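PDB 4OPM: lipase from Acinetobacter baumannii, which probably hydrolyses ester bonds of lipids such as triacylglycerols, as a putative lipase of the alpha/beta hydrolase fold. Local coordinates for residues F149-L157 with K246-L256. Residues are numbered along the deposited sequence; the frame is centred on the assembly and turned at random.
Sequences FRSANTIYL and KIINVEVANEL
Glu255 meets the turn at Phe149-Ser151 with its carboxylate, and three hydrogen bonds define the junction. Arg150 N reaches OE2 of Glu255 at 2.9 Å on the syn lone pair. OE1 of Glu255 accepts twice: from Ser151 N, at 2.8 Å, and from Ser151 OG, at 2.7 Å, the hydroxyl arriving nearly along the C-O axis. An extended chain, with CG anti to the backbone N (chi1 -171°), carries the carboxylate out from helix 251-259 to these donors. The guanidinium of Arg150 leads elsewhere, to a salt bridge with Asp224.

Asn249 bonds to Ser151 and Asn153 through both ends of its amide. Its ND2 donates to Ser151 O at 3.0 Å, almost straight at 171°, and also to Glu251 OE1, both acceptors lying in the amide plane; OD1 of Asn249 receives Asn153 N from above that plane. These three bonds fix the rotation of the amide. Thr154 OG1 donates to Ile247 O at 2.7 Å while accepting a weak N-cap bond from Leu157 N.

Apolar packing lies alongside. Val252 CG1 sits over one face of the Phe149 ring, 3.4 Å from its centroid and 10° off the normal, a CH-pi contact; Leu256 CD2 comes in at the ring edge. Leu157 CD1 touches Ile248 CG2 at 3.8 Å.

Ile247 and Ile248 also touch His274, and their backbone N atoms donate to Asp245 OD1; His274 and Asp245 belong to a presumed Ser-His-Asp triad. Five of the six cross-segment hydrogen bonds use a backbone atom, so they hold the loop before helix 155-158 against both the turn after Asp245 and helix 251-259.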
ATOM      1  N   PHE A 149      10.554  10.890  -9.588  1.00 20.82           N
ATOM      2  CA  PHE A 149      11.768  10.305 -10.124  1.00 20.55           C
ATOM      3  C   PHE A 149      12.289  10.918 -11.411  1.00 25.80           C
ATOM      4  O   PHE A 149      11.509  11.231 -12.306  1.00 26.05           O
ATOM      5  CB  PHE A 149      11.490   8.808 -10.380  1.00 21.20           C
ATOM      6  CG  PHE A 149      10.892   8.058  -9.202  1.00 21.65           C
ATOM      7  CD1 PHE A 149      11.673   7.732  -8.095  1.00 24.40           C
ATOM      8  CD2 PHE A 149       9.556   7.666  -9.207  1.00 23.07           C
ATOM      9  CE1 PHE A 149      11.125   7.045  -7.004  1.00 24.28           C
ATOM     10  CE2 PHE A 149       9.006   6.972  -8.117  1.00 25.26           C
ATOM     11  CZ  PHE A 149       9.794   6.669  -7.020  1.00 23.43           C
ATOM     12  N   ARG A 150      13.625  10.989 -11.534  1.00 24.14           N
ATOM     13  CA  ARG A 150      14.296  11.434 -12.756  1.00 25.36           C
ATOM     14  C   ARG A 150      14.180  10.365 -13.835  1.00 29.19           C
ATOM     15  O   ARG A 150      14.137  10.700 -15.017  1.00 29.50           O
ATOM     16  CB  ARG A 150      15.781  11.737 -12.497  1.00 27.16           C
ATOM     17  CG  ARG A 150      16.000  12.949 -11.621  1.00 36.59           C
ATOM     18  CD  ARG A 150      17.461  13.350 -11.538  1.00 45.04           C
ATOM     19  NE  ARG A 150      17.758  13.932 -10.229  1.00 59.94           N
ATOM     20  CZ  ARG A 150      17.503  15.193  -9.881  1.00 75.84           C
ATOM     21  NH1 ARG A 150      16.954  16.035 -10.750  1.00 63.77           N
ATOM     22  NH2 ARG A 150      17.794  15.619  -8.659  1.00 60.58           N
ATOM     23  N   SER A 151      14.120   9.077 -13.426  1.00 25.04           N
ATOM     24  CA  SER A 151      14.078   7.938 -14.353  1.00 24.83           C
ATOM     25  C   SER A 151      12.636   7.570 -14.762  1.00 27.74           C
ATOM     26  O   SER A 151      12.440   6.582 -15.480  1.00 26.72           O
ATOM     27  CB  SER A 151      14.812   6.733 -13.763  1.00 27.04           C
ATOM     28  OG  SER A 151      14.147   6.214 -12.626  1.00 38.08           O
ATOM     29  N   ALA A 152      11.639   8.410 -14.347  1.00 25.40           N
ATOM     30  CA  ALA A 152      10.222   8.236 -14.676  1.00 24.37           C
ATOM     31  C   ALA A 152      10.045   8.122 -16.185  1.00 28.37           C
ATOM     32  O   ALA A 152      10.576   8.954 -16.938  1.00 27.85           O
ATOM     33  CB  ALA A 152       9.419   9.412 -14.147  1.00 25.18           C
ATOM     34  N   ASN A 153       9.341   7.077 -16.630  1.00 25.22           N
ATOM     35  CA  ASN A 153       9.154   6.857 -18.063  1.00 25.95           C
ATOM     36  C   ASN A 153       7.789   6.212 -18.357  1.00 30.33           C
ATOM     37  O   ASN A 153       7.677   5.343 -19.222  1.00 32.75           O
ATOM     38  CB  ASN A 153      10.320   6.022 -18.644  1.00 29.09           C
ATOM     39  CG  ASN A 153      10.441   6.067 -20.149  1.00 56.56           C
ATOM     40  OD1 ASN A 153      10.037   7.034 -20.813  1.00 47.78           O
ATOM     41  ND2 ASN A 153      10.978   4.997 -20.719  1.00 51.81           N
ATOM     42  N   THR A 154       6.754   6.613 -17.603  1.00 23.06           N
ATOM     43  CA  THR A 154       5.386   6.191 -17.884  1.00 21.46           C
ATOM     44  C   THR A 154       4.553   7.446 -18.036  1.00 24.99           C
ATOM     45  O   THR A 154       4.932   8.491 -17.502  1.00 23.84           O
ATOM     46  CB  THR A 154       4.788   5.272 -16.810  1.00 20.93           C
ATOM     47  OG1 THR A 154       4.560   6.033 -15.623  1.00 20.40           O
ATOM     48  CG2 THR A 154       5.606   4.013 -16.554  1.00 21.28           C
ATOM     49  N   ILE A 155       3.404   7.337 -18.712  1.00 22.22           N
ATOM     50  CA  ILE A 155       2.502   8.466 -18.923  0.60 22.94           C
ATOM     51  C   ILE A 155       1.924   8.956 -17.566  1.00 26.02           C
ATOM     52  O   ILE A 155       1.695  10.155 -17.407  1.00 26.26           O
ATOM     53  CB  ILE A 155       1.399   8.092 -19.963  0.60 26.48           C
ATOM     54  CG1 ILE A 155       0.739   9.327 -20.585  0.60 27.69           C
ATOM     55  CG2 ILE A 155       0.360   7.088 -19.426  0.60 26.11           C
ATOM     56  CD1 ILE A 155       1.605  10.127 -21.615  0.60 37.87           C
ATOM     57  N   TYR A 156       1.723   8.043 -16.583  1.00 23.56           N
ATOM     58  CA  TYR A 156       1.161   8.394 -15.271  1.00 22.25           C
ATOM     59  C   TYR A 156       2.120   9.239 -14.441  1.00 26.89           C
ATOM     60  O   TYR A 156       1.666  10.122 -13.714  1.00 27.62           O
ATOM     61  CB  TYR A 156       0.750   7.128 -14.496  1.00 21.89           C
ATOM     62  CG  TYR A 156      -0.093   6.203 -15.345  1.00 21.58           C
ATOM     63  CD1 TYR A 156      -1.418   6.515 -15.641  1.00 23.71           C
ATOM     64  CD2 TYR A 156       0.456   5.067 -15.931  1.00 20.96           C
ATOM     65  CE1 TYR A 156      -2.184   5.703 -16.475  1.00 22.65           C
ATOM     66  CE2 TYR A 156      -0.303   4.240 -16.759  1.00 21.32           C
ATOM     67  CZ  TYR A 156      -1.627   4.562 -17.025  1.00 24.81           C
ATOM     68  OH  TYR A 156      -2.400   3.787 -17.853  1.00 23.02           O
ATOM     69  N   LEU A 157       3.431   8.968 -14.538  1.00 22.19           N
ATOM     70  CA  LEU A 157       4.437   9.727 -13.787  1.00 22.61           C
ATOM     71  C   LEU A 157       4.739  11.063 -14.481  1.00 27.63           C
ATOM     72  O   LEU A 157       4.930  12.077 -13.802  1.00 27.33           O
ATOM     73  CB  LEU A 157       5.744   8.913 -13.609  1.00 21.89           C
ATOM     74  CG  LEU A 157       5.687   7.644 -12.734  1.00 25.98           C
ATOM     75  CD1 LEU A 157       6.987   6.851 -12.860  1.00 26.47           C
ATOM     76  CD2 LEU A 157       5.428   7.990 -11.255  1.00 26.05           C
ATOM     77  N   LYS A 246       3.494  -1.220 -15.445  1.00 16.40           N
ATOM     78  CA  LYS A 246       3.081  -0.208 -16.440  1.00 16.71           C
ATOM     79  C   LYS A 246       2.825   1.161 -15.820  1.00 21.39           C
ATOM     80  O   LYS A 246       2.738   2.160 -16.544  1.00 21.39           O
ATOM     81  CB  LYS A 246       1.771  -0.662 -17.117  1.00 19.25           C
ATOM     82  CG  LYS A 246       1.938  -1.837 -18.078  1.00 22.43           C
ATOM     83  CD  LYS A 246       0.571  -2.297 -18.556  1.00 23.02           C
ATOM     84  CE  LYS A 246       0.694  -3.407 -19.563  1.00 25.52           C
ATOM     85  NZ  LYS A 246      -0.636  -4.005 -19.868  1.00 25.59           N
ATOM     86  N   ILE A 247       2.628   1.199 -14.496  1.00 18.18           N
ATOM     87  CA  ILE A 247       2.275   2.416 -13.767  1.00 16.82           C
ATOM     88  C   ILE A 247       3.537   3.188 -13.393  1.00 20.19           C
ATOM     89  O   ILE A 247       3.613   4.390 -13.638  1.00 20.33           O
ATOM     90  CB  ILE A 247       1.387   2.086 -12.520  1.00 19.08           C
ATOM     91  CG1 ILE A 247       0.185   1.149 -12.882  1.00 18.85           C
ATOM     92  CG2 ILE A 247       0.914   3.366 -11.803  1.00 18.58           C
ATOM     93  CD1 ILE A 247      -0.742   1.630 -14.024  1.00 21.56           C
ATOM     94  N   ILE A 248       4.492   2.504 -12.748  1.00 17.29           N
ATOM     95  CA  ILE A 248       5.778   3.051 -12.310  1.00 17.05           C
ATOM     96  C   ILE A 248       6.836   2.119 -12.887  1.00 21.58           C
ATOM     97  O   ILE A 248       6.960   0.975 -12.429  1.00 20.15           O
ATOM     98  CB  ILE A 248       5.857   3.216 -10.763  1.00 18.76           C
ATOM     99  CG1 ILE A 248       4.576   3.918 -10.192  1.00 19.17           C
ATOM    100  CG2 ILE A 248       7.125   3.986 -10.375  1.00 20.27           C
ATOM    101  CD1 ILE A 248       4.456   3.952  -8.680  1.00 24.91           C
ATOM    102  N   ASN A 249       7.566   2.585 -13.920  1.00 19.55           N
ATOM    103  CA  ASN A 249       8.545   1.768 -14.645  1.00 18.76           C
ATOM    104  C   ASN A 249       9.665   1.274 -13.728  1.00 21.07           C
ATOM    105  O   ASN A 249      10.148   2.014 -12.865  1.00 19.28           O
ATOM    106  CB  ASN A 249       9.118   2.506 -15.858  1.00 17.81           C
ATOM    107  CG  ASN A 249       9.683   3.862 -15.537  1.00 27.30           C
ATOM    108  OD1 ASN A 249       8.963   4.771 -15.095  1.00 21.46           O
ATOM    109  ND2 ASN A 249      10.971   4.029 -15.775  1.00 24.87           N
ATOM    110  N   VAL A 250      10.101   0.025 -13.973  1.00 17.56           N
ATOM    111  CA  VAL A 250      11.081  -0.723 -13.190  1.00 17.44           C
ATOM    112  C   VAL A 250      12.419   0.050 -12.962  1.00 20.88           C
ATOM    113  O   VAL A 250      13.036  -0.151 -11.918  1.00 20.55           O
ATOM    114  CB  VAL A 250      11.307  -2.141 -13.800  1.00 21.03           C
ATOM    115  CG1 VAL A 250      11.996  -2.079 -15.167  1.00 21.16           C
ATOM    116  CG2 VAL A 250      12.062  -3.057 -12.834  1.00 20.83           C
ATOM    117  N   GLU A 251      12.838   0.942 -13.887  1.00 19.61           N
ATOM    118  CA  GLU A 251      14.096   1.714 -13.744  1.00 21.32           C
ATOM    119  C   GLU A 251      14.133   2.535 -12.455  1.00 24.64           C
ATOM    120  O   GLU A 251      15.201   2.780 -11.890  1.00 24.20           O
ATOM    121  CB  GLU A 251      14.305   2.659 -14.947  1.00 23.42           C
ATOM    122  CG  GLU A 251      14.666   1.920 -16.232  1.00 28.76           C
ATOM    123  CD  GLU A 251      13.538   1.212 -16.961  1.00 39.87           C
ATOM    124  OE1 GLU A 251      12.348   1.508 -16.692  1.00 28.84           O
ATOM    125  OE2 GLU A 251      13.854   0.338 -17.797  1.00 37.60           O
ATOM    126  N   VAL A 252      12.954   2.926 -11.987  1.00 20.88           N
ATOM    127  CA  VAL A 252      12.736   3.696 -10.769  1.00 20.99           C
ATOM    128  C   VAL A 252      13.259   2.907  -9.533  1.00 23.96           C
ATOM    129  O   VAL A 252      13.742   3.542  -8.600  1.00 23.59           O
ATOM    130  CB  VAL A 252      11.225   4.029 -10.705  1.00 24.97           C
ATOM    131  CG1 VAL A 252      10.724   4.212  -9.289  1.00 24.85           C
ATOM    132  CG2 VAL A 252      10.894   5.221 -11.601  1.00 24.46           C
ATOM    133  N   ALA A 253      13.190   1.550  -9.542  1.00 19.44           N
ATOM    134  CA  ALA A 253      13.711   0.712  -8.435  1.00 19.19           C
ATOM    135  C   ALA A 253      15.210   1.015  -8.174  1.00 21.77           C
ATOM    136  O   ALA A 253      15.630   1.136  -7.015  1.00 20.44           O
ATOM    137  CB  ALA A 253      13.518  -0.770  -8.742  1.00 19.78           C
ATOM    138  N   ASN A 254      15.999   1.171  -9.254  1.00 19.21           N
ATOM    139  CA  ASN A 254      17.431   1.486  -9.137  1.00 20.71           C
ATOM    140  C   ASN A 254      17.631   2.914  -8.654  1.00 22.96           C
ATOM    141  O   ASN A 254      18.557   3.164  -7.898  1.00 22.27           O
ATOM    142  CB  ASN A 254      18.188   1.251 -10.448  1.00 24.15           C
ATOM    143  CG  ASN A 254      18.440  -0.207 -10.736  1.00 48.00           C
ATOM    144  OD1 ASN A 254      18.413  -0.642 -11.893  1.00 50.49           O
ATOM    145  ND2 ASN A 254      18.660  -1.009  -9.693  1.00 33.02           N
ATOM    146  N   GLU A 255      16.749   3.840  -9.056  1.00 19.99           N
ATOM    147  CA  GLU A 255      16.837   5.215  -8.582  1.00 20.41           C
ATOM    148  C   GLU A 255      16.589   5.261  -7.049  1.00 22.69           C
ATOM    149  O   GLU A 255      17.375   5.879  -6.323  1.00 21.48           O
ATOM    150  CB  GLU A 255      15.854   6.107  -9.334  1.00 22.05           C
ATOM    151  CG  GLU A 255      16.069   7.577  -9.032  1.00 24.41           C
ATOM    152  CD  GLU A 255      15.215   8.546  -9.818  1.00 37.43           C
ATOM    153  OE1 GLU A 255      14.631   8.143 -10.848  1.00 28.77           O
ATOM    154  OE2 GLU A 255      15.163   9.730  -9.422  1.00 28.85           O
ATOM    155  N   LEU A 256      15.554   4.537  -6.550  1.00 19.72           N
ATOM    156  CA  LEU A 256      15.277   4.464  -5.109  1.00 18.88           C
ATOM    157  C   LEU A 256      16.480   3.893  -4.357  1.00 23.47           C
ATOM    158  O   LEU A 256      16.851   4.438  -3.315  1.00 23.42           O
ATOM    159  CB  LEU A 256      14.018   3.626  -4.804  1.00 18.27           C
ATOM    160  CG  LEU A 256      12.676   4.304  -5.010  1.00 21.84           C
ATOM    161  CD1 LEU A 256      11.544   3.269  -5.001  1.00 20.53           C
ATOM    162  CD2 LEU A 256      12.420   5.403  -3.947  1.00 22.99           C
TER